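Local atomic coordinates of fibronectin type-III domain-containing protein (Caldanaerobacter subterraneus subsp. tengcongensis, PDB entry 7JGU), a protein that is of unknown function, but carries this fibronectin type III domain, a beta-sandwich module whose natural form is extremely heat-stable and probably serves a structural role. Residues E13-P16 / H20-L23; L24-T29 / K33-Y38; F47-S50 / E55-V58; T59-S62 / K66-F69; A70-A73 / P79-F82. All blocks are in the same frame, centred on the assembly; numbering follows the deposited sequence. Where two conformers were deposited one is given.

How the contacts relate
The five contacts build one fibronectin type III sandwich, in which strands 11-15, 21-25 and 55-58 face strands 44-51, 34-41, 66-75 and 78-88. Contact 1 and contact 5 are hairpins, one in each sheet, at opposite sides of the chain's centre and about 22 Å apart between centres. Contacts 2 and 3 span the two sheets, their centres about 9 Å apart, and are tied by probable backbone hydrogen bonds, Leu24 O to Tyr56 N and Ile37 N to Ala49 O, both 2.8 Å. Contact 4, about 9 Å from contact 1 centre to centre, closes the same end of the sandwich, with Leu22 packing on Leu61. Contacts 2 and 5 meet where Leu71 packs against Trp26.

Contact 1: residues E13-P16 / H20-L23; sequences ESIP and HTLL. Unlike the reference sequence in segment 20-23: Leu23 (reference Arg).
Thr21 and Ile15 face each other through a water near the loop end of the first beta hairpin of the fibronectin type III sandwich, strand 11-15 running antiparallel to strand 21-25. Thr21 O lies 2.7 Å from this water, which in turn takes the N-H of Ile15 at 2.8 Å, so the strands stay joined after direct pairing has stopped. The Thr21 hydroxyl itself turns back to Asn18 in the connecting loop. Leu22 follows on the inner side of the sheet. With CG anti to its carbonyl carbon (chi1 -70°), it holds CD2 3.7 Å from Glu13 O, while the rest of the side chain enters the core near Leu61, Tyr67 and Phe69. Leu23, a residue that differs from the reference sequence, points to the outer face together with Glu13, with which it forms the hydrogen-bonded pair of the hairpin. Its N-H gives a nearly straight 2.9 Å bond to Glu13 O, and Leu23 O receives Glu13 N at 2.8 Å. The two side chains run side by side in the same direction, so an aliphatic branch borders a carboxylate on this outer surface. Tyr57 of the neighbouring strand 55-58 also touches Leu23 and Ile15. The CB of Leu23 packs against the terminal methyl of Ile15, with CD1 4.2 Å away, and its CD2 reaches to 4.1 Å from Glu13 OE1.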
loop_
_atom_site.group_PDB
_atom_site.type_symbol
_atom_site.label_atom_id
_atom_site.label_comp_id
_atom_site.label_asym_id
_atom_site.label_seq_id
_atom_site.Cartn_x
_atom_site.Cartn_y
_atom_site.Cartn_z
ATOM N N GLU A 13 -2.107 -1.582 8.785
ATOM C CA GLU A 13 -2.799 -1.672 10.056
ATOM C C GLU A 13 -3.630 -2.942 10.118
ATOM O O GLU A 13 -4.185 -3.402 9.116
ATOM C CB GLU A 13 -3.705 -0.449 10.273
ATOM C CG GLU A 13 -2.940 0.861 10.455
ATOM C CD GLU A 13 -3.818 2.079 10.264
ATOM O OE1 GLU A 13 -5.056 1.915 10.253
ATOM O OE2 GLU A 13 -3.274 3.196 10.120
ATOM N N SER A 14 -3.696 -3.502 11.315
ATOM C CA SER A 14 -4.520 -4.665 11.561
ATOM C C SER A 14 -5.982 -4.250 11.632
ATOM O O SER A 14 -6.314 -3.089 11.907
ATOM C CB SER A 14 -4.120 -5.313 12.885
ATOM O OG SER A 14 -4.467 -4.474 13.973
ATOM N N ILE A 15 -6.850 -5.206 11.352
ATOM C CA ILE A 15 -8.294 -5.050 11.505
ATOM C C ILE A 15 -8.684 -5.943 12.667
ATOM O O ILE A 15 -8.283 -7.114 12.696
ATOM C CB ILE A 15 -9.017 -5.462 10.210
ATOM C CG1 ILE A 15 -8.698 -4.444 9.107
ATOM C CG2 ILE A 15 -10.497 -5.548 10.397
ATOM C CD1 ILE A 15 -8.392 -5.064 7.781
ATOM N N PRO A 16 -9.454 -5.450 13.636
ATOM C CA PRO A 16 -9.601 -6.185 14.903
ATOM C C PRO A 16 -10.202 -7.571 14.710
ATOM O O PRO A 16 -11.276 -7.728 14.130
ATOM C CB PRO A 16 -10.504 -5.270 15.739
ATOM C CG PRO A 16 -11.103 -4.283 14.759
ATOM C CD PRO A 16 -10.128 -4.138 13.650
ATOM N N HIS A 20 -7.002 -12.210 8.038
ATOM C CA HIS A 20 -6.969 -12.414 6.599
ATOM C C HIS A 20 -6.970 -11.108 5.820
ATOM O O HIS A 20 -7.078 -11.129 4.592
ATOM C CB HIS A 20 -8.175 -13.243 6.178
ATOM C CG HIS A 20 -8.105 -14.659 6.638
ATOM N ND1 HIS A 20 -8.590 -15.074 7.858
ATOM C CD2 HIS A 20 -7.560 -15.754 6.059
ATOM C CE1 HIS A 20 -8.375 -16.372 7.995
ATOM N NE2 HIS A 20 -7.756 -16.810 6.913
ATOM N N THR A 21 -6.859 -9.981 6.503
ATOM C CA THR A 21 -7.015 -8.683 5.869
ATOM C C THR A 21 -6.070 -7.719 6.548
ATOM O O THR A 21 -5.846 -7.800 7.754
ATOM C CB THR A 21 -8.449 -8.155 6.085
ATOM O OG1 THR A 21 -9.408 -9.186 5.808
ATOM C CG2 THR A 21 -8.719 -6.949 5.217
ATOM N N LEU A 22 -5.544 -6.781 5.763
ATOM C CA LEU A 22 -4.786 -5.654 6.289
ATOM C C LEU A 22 -5.322 -4.375 5.669
ATOM O O LEU A 22 -5.749 -4.371 4.510
ATOM C CB LEU A 22 -3.292 -5.787 5.973
ATOM C CG LEU A 22 -2.583 -6.897 6.758
ATOM C CD1 LEU A 22 -1.181 -7.135 6.191
ATOM C CD2 LEU A 22 -2.528 -6.562 8.236
ATOM N N LEU A 23 -5.282 -3.291 6.442
ATOM C CA LEU A 23 -5.729 -1.980 5.990
ATOM C C LEU A 23 -4.514 -1.111 5.753
ATOM O O LEU A 23 -3.750 -0.829 6.675
ATOM C CB LEU A 23 -6.649 -1.354 7.022
ATOM C CG LEU A 23 -7.095 0.072 6.693
ATOM C CD1 LEU A 23 -7.817 0.148 5.365
ATOM C CD2 LEU A 23 -8.012 0.587 7.782
HETATM O O HOH W 1 -5.742 -7.561 10.428
#

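Contact 2: residues L24-T29 / K33-Y38; sequences LTWSET and KYYEIY. Unlike the reference sequence in segment 24-29: Thr25 (reference Arg).
The ring of Tyr35 has Trp26 over one face and Thr29 at its edge. Trp26 NE1 sits 3.2 Å above the phenol plane, over the ring centre, with its nearest ring atoms, such as Tyr35 CG, at 3.4 Å. The indole therefore turns its N-H edge to the phenol face, an edge-to-face pair with planes inclined by 53°; the polar N-H probably finds a weak acceptor in the pi cloud. Trp26 reaches it with CG lodged between its backbone N and carbonyl carbon (chi1 54°). At the rim of the phenol, Thr29 CB lies 3.4 Å from Tyr35 OH, which receives a weak hydrogen bond from Thr29 N. Thr29 OG1 gives its proton to Ser27 O at 3.0 Å, approaching from above the carbonyl plane. Ile37 CD1 meets the six-membered ring of Trp26 at CH2, 3.9 Å away, and Leu24 CD2 touches Ile37 CG2 tip to tip at 3.6 Å. This is the tryptophan-centred core of the fibronectin type III fold: Leu24 and Thr25 end strand 21-25 of one sheet, Trp26 to Thr29 form a loop, and 34-38 lie in the other sheet, with Leu71 of strand 66-75 and Tyr56 of strand 55-58 packed beside Trp26.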
loop_
_atom_site.group_PDB
_atom_site.type_symbol
_atom_site.label_atom_id
_atom_site.label_comp_id
_atom_site.label_asym_id
_atom_site.label_seq_id
_atom_site.Cartn_x
_atom_site.Cartn_y
_atom_site.Cartn_z
ATOM N N LEU A 24 -4.306 -0.748 4.517
ATOM C CA LEU A 24 -3.237 0.176 4.161
ATOM C C LEU A 24 -3.784 1.594 4.138
ATOM O O LEU A 24 -4.873 1.833 3.631
ATOM C CB LEU A 24 -2.730 -0.160 2.758
ATOM C CG LEU A 24 -1.770 -1.337 2.648
ATOM C CD1 LEU A 24 -2.307 -2.596 3.307
ATOM C CD2 LEU A 24 -1.421 -1.594 1.198
ATOM N N THR A 25 -3.010 2.533 4.661
ATOM C CA THR A 25 -3.407 3.927 4.597
ATOM C C THR A 25 -2.174 4.788 4.389
ATOM O O THR A 25 -1.048 4.389 4.699
ATOM C CB THR A 25 -4.163 4.381 5.844
ATOM O OG1 THR A 25 -4.798 5.631 5.564
ATOM C CG2 THR A 25 -3.219 4.571 6.998
ATOM N N TRP A 26 -2.397 5.976 3.849
ATOM C CA TRP A 26 -1.301 6.881 3.541
ATOM C C TRP A 26 -1.847 8.302 3.492
ATOM O O TRP A 26 -3.054 8.535 3.459
ATOM C CB TRP A 26 -0.599 6.505 2.218
ATOM C CG TRP A 26 -1.552 6.398 1.081
ATOM C CD1 TRP A 26 -1.951 7.398 0.245
ATOM C CD2 TRP A 26 -2.268 5.227 0.661
ATOM N NE1 TRP A 26 -2.858 6.932 -0.643
ATOM C CE2 TRP A 26 -3.064 5.599 -0.433
ATOM C CE3 TRP A 26 -2.310 3.907 1.110
ATOM C CZ2 TRP A 26 -3.900 4.718 -1.082
ATOM C CZ3 TRP A 26 -3.127 3.030 0.453
ATOM C CH2 TRP A 26 -3.926 3.436 -0.616
ATOM N N SER A 27 -0.927 9.253 3.440
ATOM C CA SER A 27 -1.335 10.648 3.456
ATOM C C SER A 27 -1.758 11.120 2.067
ATOM O O SER A 27 -1.334 10.595 1.045
ATOM C CB SER A 27 -0.184 11.517 3.940
ATOM O OG SER A 27 0.864 11.498 2.988
ATOM N N GLU A 28 -2.582 12.161 2.052
ATOM C CA GLU A 28 -2.869 12.860 0.812
ATOM C C GLU A 28 -1.551 13.386 0.266
ATOM O O GLU A 28 -0.707 13.863 1.014
ATOM C CB GLU A 28 -3.822 14.010 1.099
ATOM C CG GLU A 28 -4.383 14.636 -0.150
ATOM C CD GLU A 28 -5.518 15.605 0.124
ATOM O OE1 GLU A 28 -6.005 16.205 -0.844
ATOM O OE2 GLU A 28 -5.920 15.763 1.300
ATOM N N THR A 29 -1.372 13.294 -1.043
ATOM C CA THR A 29 -0.088 13.510 -1.686
ATOM C C THR A 29 -0.214 14.560 -2.782
ATOM O O THR A 29 -1.052 14.434 -3.673
ATOM C CB THR A 29 0.402 12.181 -2.253
ATOM O OG1 THR A 29 0.502 11.209 -1.200
ATOM C CG2 THR A 29 1.732 12.317 -2.918
ATOM N N LYS A 33 -2.979 11.863 -8.743
ATOM C CA LYS A 33 -4.290 11.547 -9.283
ATOM C C LYS A 33 -4.766 10.166 -8.852
ATOM O O LYS A 33 -5.968 9.932 -8.762
ATOM C CB LYS A 33 -4.268 11.611 -10.814
ATOM C CG LYS A 33 -3.984 12.989 -11.360
ATOM C CD LYS A 33 -5.106 13.950 -11.029
ATOM C CE LYS A 33 -4.843 15.328 -11.605
ATOM N NZ LYS A 33 -5.249 15.392 -13.023
ATOM N N TYR A 34 -3.842 9.247 -8.596
ATOM C CA TYR A 34 -4.190 7.958 -8.014
ATOM C C TYR A 34 -2.938 7.381 -7.391
ATOM O O TYR A 34 -1.850 7.948 -7.488
ATOM C CB TYR A 34 -4.840 7.018 -9.026
ATOM C CG TYR A 34 -3.975 6.493 -10.134
ATOM C CD1 TYR A 34 -3.839 7.188 -11.324
ATOM C CD2 TYR A 34 -3.354 5.265 -10.029
ATOM C CE1 TYR A 34 -3.088 6.680 -12.360
ATOM C CE2 TYR A 34 -2.603 4.753 -11.062
ATOM C CZ TYR A 34 -2.471 5.461 -12.217
ATOM O OH TYR A 34 -1.723 4.919 -13.245
ATOM N N TYR A 35 -3.119 6.237 -6.735
ATOM C CA TYR A 35 -2.071 5.513 -6.048
ATOM C C TYR A 35 -2.114 4.065 -6.507
ATOM O O TYR A 35 -3.185 3.544 -6.822
ATOM C CB TYR A 35 -2.277 5.572 -4.532
ATOM C CG TYR A 35 -2.400 6.965 -3.994
ATOM C CD1 TYR A 35 -3.629 7.603 -3.942
ATOM C CD2 TYR A 35 -1.291 7.663 -3.572
ATOM C CE1 TYR A 35 -3.748 8.910 -3.460
ATOM C CE2 TYR A 35 -1.401 8.962 -3.087
ATOM C CZ TYR A 35 -2.625 9.579 -3.038
ATOM O OH TYR A 35 -2.738 10.874 -2.560
ATOM N N GLU A 36 -0.948 3.433 -6.531
ATOM C CA GLU A 36 -0.846 2.035 -6.915
ATOM C C GLU A 36 -0.082 1.278 -5.846
ATOM O O GLU A 36 0.944 1.750 -5.359
ATOM C CB GLU A 36 -0.159 1.876 -8.271
ATOM C CG GLU A 36 -0.390 0.535 -8.935
ATOM C CD GLU A 36 -0.131 0.539 -10.424
ATOM O OE1 GLU A 36 0.081 1.622 -11.015
ATOM O OE2 GLU A 36 -0.139 -0.559 -11.012
ATOM N N ILE A 37 -0.608 0.123 -5.473
ATOM C CA ILE A 37 -0.078 -0.704 -4.409
ATOM C C ILE A 37 0.425 -2.007 -4.985
ATOM O O ILE A 37 -0.254 -2.646 -5.793
ATOM C CB ILE A 37 -1.204 -1.011 -3.402
ATOM C CG1 ILE A 37 -1.853 0.273 -2.896
ATOM C CG2 ILE A 37 -0.691 -1.912 -2.293
ATOM C CD1 ILE A 37 -3.216 0.016 -2.268
ATOM N N TYR A 38 1.570 -2.437 -4.477
ATOM C CA TYR A 38 2.210 -3.690 -4.841
ATOM C C TYR A 38 2.514 -4.489 -3.584
ATOM O O TYR A 38 2.806 -3.929 -2.532
ATOM C CB TYR A 38 3.528 -3.432 -5.568
ATOM C CG TYR A 38 3.355 -2.632 -6.835
ATOM C CD1 TYR A 38 3.251 -1.253 -6.786
ATOM C CD2 TYR A 38 3.290 -3.257 -8.067
ATOM C CE1 TYR A 38 3.080 -0.518 -7.937
ATOM C CE2 TYR A 38 3.128 -2.524 -9.239
ATOM C CZ TYR A 38 3.023 -1.154 -9.159
ATOM O OH TYR A 38 2.878 -0.401 -10.296
#

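Contact 3: residues F47-S50 / E55-V58; sequences FIAS and EYYV
Tyr56 reaches across from strand 55-58 to lay the outer part of its ring against Ala49. Its CB, at the root of the side chain, lies beside Ile37 CD1 of strand 34-41, an inner strand of the facing sheet. CG stands anti to the backbone N (chi1 -165°), and this sends the ring out toward strand 44-51. Beyond CG the ring passes beneath the alanine methyl: CE2 and CE1 of Tyr56 lie 3.5 and 3.6 Å from Ala49 CB, and Tyr56 CZ, between them, is modelled at 3.2 Å from the same methyl, an unusually close approach that should carry no weight. At the tip, Tyr56 OH is 3.3 Å from Ala49 CB, which thus sits over one face of the ring, near its hydroxyl end. In the fibronectin type III sandwich these are outer strands of the two facing sheets, and they meet through side chains, with no hydrogen bond between the segments. Strand 44-51 carries a classic beta bulge here, Ile48 and Ala49 both facing Ile37. It breaks the usual up-and-down order, and consecutive residues direct their side chains at strand 55-58. Ile48, in one of its two deposited conformers, places CG2 4.2 Å from Val58 CG2.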
loop_
_atom_site.group_PDB
_atom_site.type_symbol
_atom_site.label_atom_id
_atom_site.label_comp_id
_atom_site.label_asym_id
_atom_site.label_seq_id
_atom_site.Cartn_x
_atom_site.Cartn_y
_atom_site.Cartn_z
ATOM N N PHE A 47 1.610 -6.452 -8.537
ATOM C CA PHE A 47 0.491 -5.532 -8.471
ATOM C C PHE A 47 -0.637 -6.062 -7.607
ATOM O O PHE A 47 -1.039 -7.220 -7.729
ATOM C CB PHE A 47 -0.046 -5.300 -9.886
ATOM C CG PHE A 47 -1.332 -4.539 -9.910
ATOM C CD1 PHE A 47 -1.327 -3.151 -9.801
ATOM C CD2 PHE A 47 -2.559 -5.191 -10.001
ATOM C CE1 PHE A 47 -2.512 -2.437 -9.817
ATOM C CE2 PHE A 47 -3.740 -4.486 -9.990
ATOM C CZ PHE A 47 -3.723 -3.109 -9.916
ATOM N N ILE A 48 -1.175 -5.190 -6.763
ATOM C CA ILE A 48 -2.350 -5.470 -5.951
ATOM C C ILE A 48 -3.568 -4.657 -6.395
ATOM O O ILE A 48 -4.636 -5.213 -6.648
ATOM C CB ILE A 48 -2.062 -5.258 -4.446
ATOM C CG1 ILE A 48 -1.027 -6.271 -3.955
ATOM C CG2 ILE A 48 -3.353 -5.374 -3.656
ATOM C CD1 ILE A 48 -1.543 -7.698 -3.828
ATOM N N ALA A 49 -3.430 -3.330 -6.476
ATOM C CA ALA A 49 -4.590 -2.495 -6.735
ATOM C C ALA A 49 -4.151 -1.082 -7.064
ATOM O O ALA A 49 -3.039 -0.668 -6.727
ATOM C CB ALA A 49 -5.542 -2.444 -5.546
ATOM N N SER A 50 -5.055 -0.344 -7.711
ATOM C CA SER A 50 -4.946 1.098 -7.894
ATOM C C SER A 50 -6.159 1.751 -7.247
ATOM O O SER A 50 -7.260 1.215 -7.304
ATOM C CB SER A 50 -4.929 1.474 -9.381
ATOM O OG SER A 50 -3.826 0.880 -10.034
ATOM N N GLU A 55 -6.856 4.946 1.455
ATOM C CA GLU A 55 -6.758 3.693 2.177
ATOM C C GLU A 55 -7.215 2.570 1.266
ATOM O O GLU A 55 -7.911 2.804 0.272
ATOM C CB GLU A 55 -7.602 3.701 3.443
ATOM C CG GLU A 55 -9.096 3.772 3.203
ATOM C CD GLU A 55 -9.922 3.536 4.471
ATOM O OE1 GLU A 55 -9.370 3.653 5.589
ATOM O OE2 GLU A 55 -11.131 3.232 4.346
ATOM N N TYR A 56 -6.829 1.348 1.625
ATOM C CA TYR A 56 -7.212 0.194 0.816
ATOM C C TYR A 56 -7.133 -1.061 1.666
ATOM O O TYR A 56 -6.129 -1.280 2.339
ATOM C CB TYR A 56 -6.280 0.051 -0.410
ATOM C CG TYR A 56 -6.836 -0.882 -1.457
ATOM C CD1 TYR A 56 -7.703 -0.408 -2.443
ATOM C CD2 TYR A 56 -6.526 -2.228 -1.463
ATOM C CE1 TYR A 56 -8.234 -1.238 -3.398
ATOM C CE2 TYR A 56 -7.082 -3.084 -2.415
ATOM C CZ TYR A 56 -7.939 -2.575 -3.374
ATOM O OH TYR A 56 -8.481 -3.412 -4.315
ATOM N N TYR A 57 -8.175 -1.878 1.612
ATOM C CA TYR A 57 -8.191 -3.158 2.304
ATOM C C TYR A 57 -7.634 -4.242 1.398
ATOM O O TYR A 57 -8.160 -4.472 0.310
ATOM C CB TYR A 57 -9.619 -3.536 2.687
ATOM C CG TYR A 57 -10.185 -2.778 3.840
ATOM C CD1 TYR A 57 -9.992 -3.210 5.142
ATOM C CD2 TYR A 57 -10.928 -1.633 3.634
ATOM C CE1 TYR A 57 -10.524 -2.521 6.207
ATOM C CE2 TYR A 57 -11.467 -0.938 4.682
ATOM C CZ TYR A 57 -11.262 -1.390 5.973
ATOM O OH TYR A 57 -11.796 -0.708 7.033
ATOM N N VAL A 58 -6.542 -4.864 1.818
ATOM C CA VAL A 58 -5.979 -6.004 1.107
ATOM C C VAL A 58 -6.524 -7.253 1.765
ATOM O O VAL A 58 -6.308 -7.485 2.957
ATOM C CB VAL A 58 -4.443 -5.978 1.103
ATOM C CG1 VAL A 58 -3.887 -7.185 0.379
ATOM C CG2 VAL A 58 -3.946 -4.675 0.483
#

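Contact 4: residues T59-S62 / K66-F69; sequences TNLS and KYTF
Tyr67 OH accepts the backbone N-H of Ser62 in a short, nearly straight bond, 2.8 Å from Ser62 N with 165° at the hydrogen. This is a tyrosine corner, the hallmark of Greek-key beta sandwiches and of the fibronectin type III domain: a tyrosine near the start of a strand clasps the backbone five residues earlier, within the loop that crosses between the sheets. The bond holds the hydroxyl, while Leu61 covers one face of the ring. That leucine slides past the tyrosine in the opposite direction and puts CD2 over the face, 3.9 Å from the ring centroid and 21° off the normal, a CH-pi contact. Leu61 CG is anti to its carbonyl carbon (chi1 -62°), and both methyls lie over the same face, CD1 being 4.1 Å from Tyr67 CD2. Leu22 of strand 21-25 packs on both residues. At the ring's edge and in its plane lies Ser62 O, which is hydrogen-bonded to Thr89 and approaches Tyr67 CE2 to 3.7 Å.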
loop_
_atom_site.group_PDB
_atom_site.type_symbol
_atom_site.label_atom_id
_atom_site.label_comp_id
_atom_site.label_asym_id
_atom_site.label_seq_id
_atom_site.Cartn_x
_atom_site.Cartn_y
_atom_site.Cartn_z
ATOM N N THR A 59 -7.235 -8.043 0.988
ATOM C CA THR A 59 -7.998 -9.161 1.511
ATOM C C THR A 59 -7.383 -10.477 1.063
ATOM O O THR A 59 -6.434 -10.518 0.274
ATOM C CB THR A 59 -9.443 -9.099 1.004
ATOM O OG1 THR A 59 -9.423 -9.137 -0.430
ATOM C CG2 THR A 59 -10.132 -7.838 1.472
ATOM N N ASN A 60 -7.945 -11.560 1.596
ATOM C CA ASN A 60 -7.546 -12.924 1.248
ATOM C C ASN A 60 -6.067 -13.173 1.523
ATOM O O ASN A 60 -5.384 -13.883 0.779
ATOM C CB ASN A 60 -7.943 -13.268 -0.185
ATOM C CG ASN A 60 -9.445 -13.242 -0.378
ATOM O OD1 ASN A 60 -10.198 -13.645 0.510
ATOM N ND2 ASN A 60 -9.890 -12.752 -1.523
ATOM N N LEU A 61 -5.588 -12.629 2.628
ATOM C CA LEU A 61 -4.237 -12.870 3.103
ATOM C C LEU A 61 -4.200 -14.094 4.008
ATOM O O LEU A 61 -5.226 -14.559 4.506
ATOM C CB LEU A 61 -3.728 -11.641 3.863
ATOM C CG LEU A 61 -3.636 -10.372 3.013
ATOM C CD1 LEU A 61 -3.179 -9.222 3.881
ATOM C CD2 LEU A 61 -2.719 -10.552 1.822
ATOM N N SER A 62 -3.000 -14.612 4.211
ATOM C CA SER A 62 -2.810 -15.760 5.090
ATOM C C SER A 62 -2.538 -15.302 6.518
ATOM O O SER A 62 -1.857 -14.294 6.729
ATOM C CB SER A 62 -1.622 -16.583 4.611
ATOM O OG SER A 62 -1.900 -17.181 3.356
ATOM N N LYS A 66 3.965 -11.996 7.763
ATOM C CA LYS A 66 4.443 -10.631 7.611
ATOM C C LYS A 66 4.320 -10.252 6.147
ATOM O O LYS A 66 4.865 -10.926 5.266
ATOM C CB LYS A 66 5.890 -10.513 8.074
ATOM C CG LYS A 66 6.436 -9.100 7.940
ATOM C CD LYS A 66 7.921 -9.061 8.242
ATOM C CE LYS A 66 8.454 -7.645 8.196
ATOM N NZ LYS A 66 8.082 -6.878 9.421
ATOM N N TYR A 67 3.611 -9.166 5.887
ATOM C CA TYR A 67 3.410 -8.654 4.547
ATOM C C TYR A 67 4.067 -7.294 4.428
ATOM O O TYR A 67 3.918 -6.440 5.302
ATOM C CB TYR A 67 1.921 -8.531 4.230
ATOM C CG TYR A 67 1.265 -9.863 3.988
ATOM C CD1 TYR A 67 1.379 -10.504 2.765
ATOM C CD2 TYR A 67 0.545 -10.491 4.982
ATOM C CE1 TYR A 67 0.782 -11.723 2.536
ATOM C CE2 TYR A 67 -0.048 -11.711 4.759
ATOM C CZ TYR A 67 0.075 -12.323 3.544
ATOM O OH TYR A 67 -0.521 -13.545 3.335
ATOM N N THR A 68 4.743 -7.090 3.319
ATOM C CA THR A 68 5.340 -5.812 2.978
ATOM C C THR A 68 4.719 -5.340 1.683
ATOM O O THR A 68 4.588 -6.121 0.730
ATOM C CB THR A 68 6.856 -5.930 2.848
ATOM O OG1 THR A 68 7.403 -6.410 4.085
ATOM C CG2 THR A 68 7.472 -4.583 2.525
ATOM N N PHE A 69 4.373 -4.058 1.647
ATOM C CA PHE A 69 3.741 -3.441 0.494
ATOM C C PHE A 69 4.549 -2.248 0.028
ATOM O O PHE A 69 5.220 -1.603 0.814
ATOM C CB PHE A 69 2.316 -2.993 0.823
ATOM C CG PHE A 69 1.424 -4.115 1.265
ATOM C CD1 PHE A 69 0.770 -4.890 0.331
ATOM C CD2 PHE A 69 1.283 -4.433 2.608
ATOM C CE1 PHE A 69 -0.031 -5.948 0.727
ATOM C CE2 PHE A 69 0.481 -5.490 3.001
ATOM C CZ PHE A 69 -0.177 -6.232 2.064
#

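Contact 5: residues A70-A73 / P79-F82; sequences ALIA and PSNF. Unlike the reference sequence in segment 70-73: Ile72 (reference Arg).
Ser80 and Ala73 are joined by two hydrogen bonds in the hairpin formed by strands 66-75 and 78-88 of the fibronectin type III sandwich. Ser80 N binds Ala73 O at 2.8 Å, whereas Ala73 N turns to the serine hydroxyl, OG 3.0 Å away. This oxygen does the work of a backbone carbonyl and passes its proton to Asn81 O at 2.8 Å. OG lies between the backbone N and carbonyl carbon (chi1 69°), over the chain. Weaker C-H donors add to these: Pro79 CA lies 3.2 Å from Ala73 O, and Phe82 CA points at Leu71 O. The remaining interactions are apolar. Ile72, which differs from the reference sequence, runs alongside Phe82 and, in one of its two deposited conformers, lays CG2 over the phenyl face, 3.6 Å from the centroid, a CH-pi contact; a pentaethylene glycol, probably from the crystallisation liquor, lies about 4 Å from the Ile72 side chain, and Tyr45 meets the phenyl edge-to-face. Ala70 CB lies 4.0 Å from Phe82 CD1.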
loop_
_atom_site.group_PDB
_atom_site.type_symbol
_atom_site.label_atom_id
_atom_site.label_comp_id
_atom_site.label_asym_id
_atom_site.label_seq_id
_atom_site.Cartn_x
_atom_site.Cartn_y
_atom_site.Cartn_z
ATOM N N ALA A 70 4.444 -1.960 -1.259
ATOM C CA ALA A 70 5.051 -0.793 -1.883
ATOM C C ALA A 70 3.948 0.067 -2.473
ATOM O O ALA A 70 2.967 -0.442 -3.003
ATOM C CB ALA A 70 6.054 -1.179 -2.955
ATOM N N LEU A 71 4.107 1.373 -2.361
ATOM C CA LEU A 71 3.108 2.349 -2.763
ATOM C C LEU A 71 3.772 3.418 -3.604
ATOM O O LEU A 71 4.883 3.847 -3.300
ATOM C CB LEU A 71 2.542 2.998 -1.510
ATOM C CG LEU A 71 1.538 4.116 -1.667
ATOM C CD1 LEU A 71 0.193 3.610 -2.149
ATOM C CD2 LEU A 71 1.376 4.829 -0.325
ATOM N N ILE A 72 3.084 3.817 -4.674
ATOM C CA ILE A 72 3.455 4.985 -5.464
ATOM C C ILE A 72 2.240 5.880 -5.640
ATOM O O ILE A 72 1.091 5.426 -5.608
ATOM C CB ILE A 72 4.022 4.642 -6.849
ATOM C CG1 ILE A 72 3.231 3.509 -7.510
ATOM C CG2 ILE A 72 5.453 4.257 -6.715
ATOM C CD1 ILE A 72 3.427 3.415 -9.024
ATOM N N ALA A 73 2.514 7.162 -5.879
ATOM C CA ALA A 73 1.508 8.108 -6.334
ATOM C C ALA A 73 1.769 8.361 -7.814
ATOM O O ALA A 73 2.915 8.379 -8.250
ATOM C CB ALA A 73 1.625 9.417 -5.573
ATOM N N PRO A 79 5.060 8.613 -12.202
ATOM C CA PRO A 79 4.916 8.204 -10.802
ATOM C C PRO A 79 5.917 8.883 -9.892
ATOM O O PRO A 79 6.964 9.354 -10.336
ATOM C CB PRO A 79 5.215 6.704 -10.884
ATOM C CG PRO A 79 6.265 6.619 -11.971
ATOM C CD PRO A 79 5.958 7.719 -12.951
ATOM N N SER A 80 5.599 8.920 -8.604
ATOM C CA SER A 80 6.570 9.247 -7.576
ATOM C C SER A 80 7.529 8.074 -7.380
ATOM O O SER A 80 7.400 7.029 -8.004
ATOM C CB SER A 80 5.832 9.470 -6.255
ATOM O OG SER A 80 5.291 8.241 -5.755
ATOM N N ASN A 81 8.501 8.245 -6.482
ATOM C CA ASN A 81 9.263 7.093 -6.014
ATOM C C ASN A 81 8.387 6.175 -5.150
ATOM O O ASN A 81 7.321 6.566 -4.663
ATOM C CB ASN A 81 10.481 7.538 -5.200
ATOM C CG ASN A 81 11.622 8.028 -6.077
ATOM O OD1 ASN A 81 11.501 8.099 -7.304
ATOM N ND2 ASN A 81 12.738 8.376 -5.448
ATOM N N PHE A 82 8.854 4.945 -4.958
ATOM C CA PHE A 82 8.168 3.968 -4.134
ATOM C C PHE A 82 8.468 4.162 -2.652
ATOM O O PHE A 82 9.594 4.495 -2.267
ATOM C CB PHE A 82 8.663 2.562 -4.478
ATOM C CG PHE A 82 8.152 2.023 -5.771
ATOM C CD1 PHE A 82 6.915 1.413 -5.842
ATOM C CD2 PHE A 82 8.922 2.093 -6.912
ATOM C CE1 PHE A 82 6.444 0.907 -7.045
ATOM C CE2 PHE A 82 8.463 1.583 -8.099
ATOM C CZ PHE A 82 7.223 0.980 -8.162
#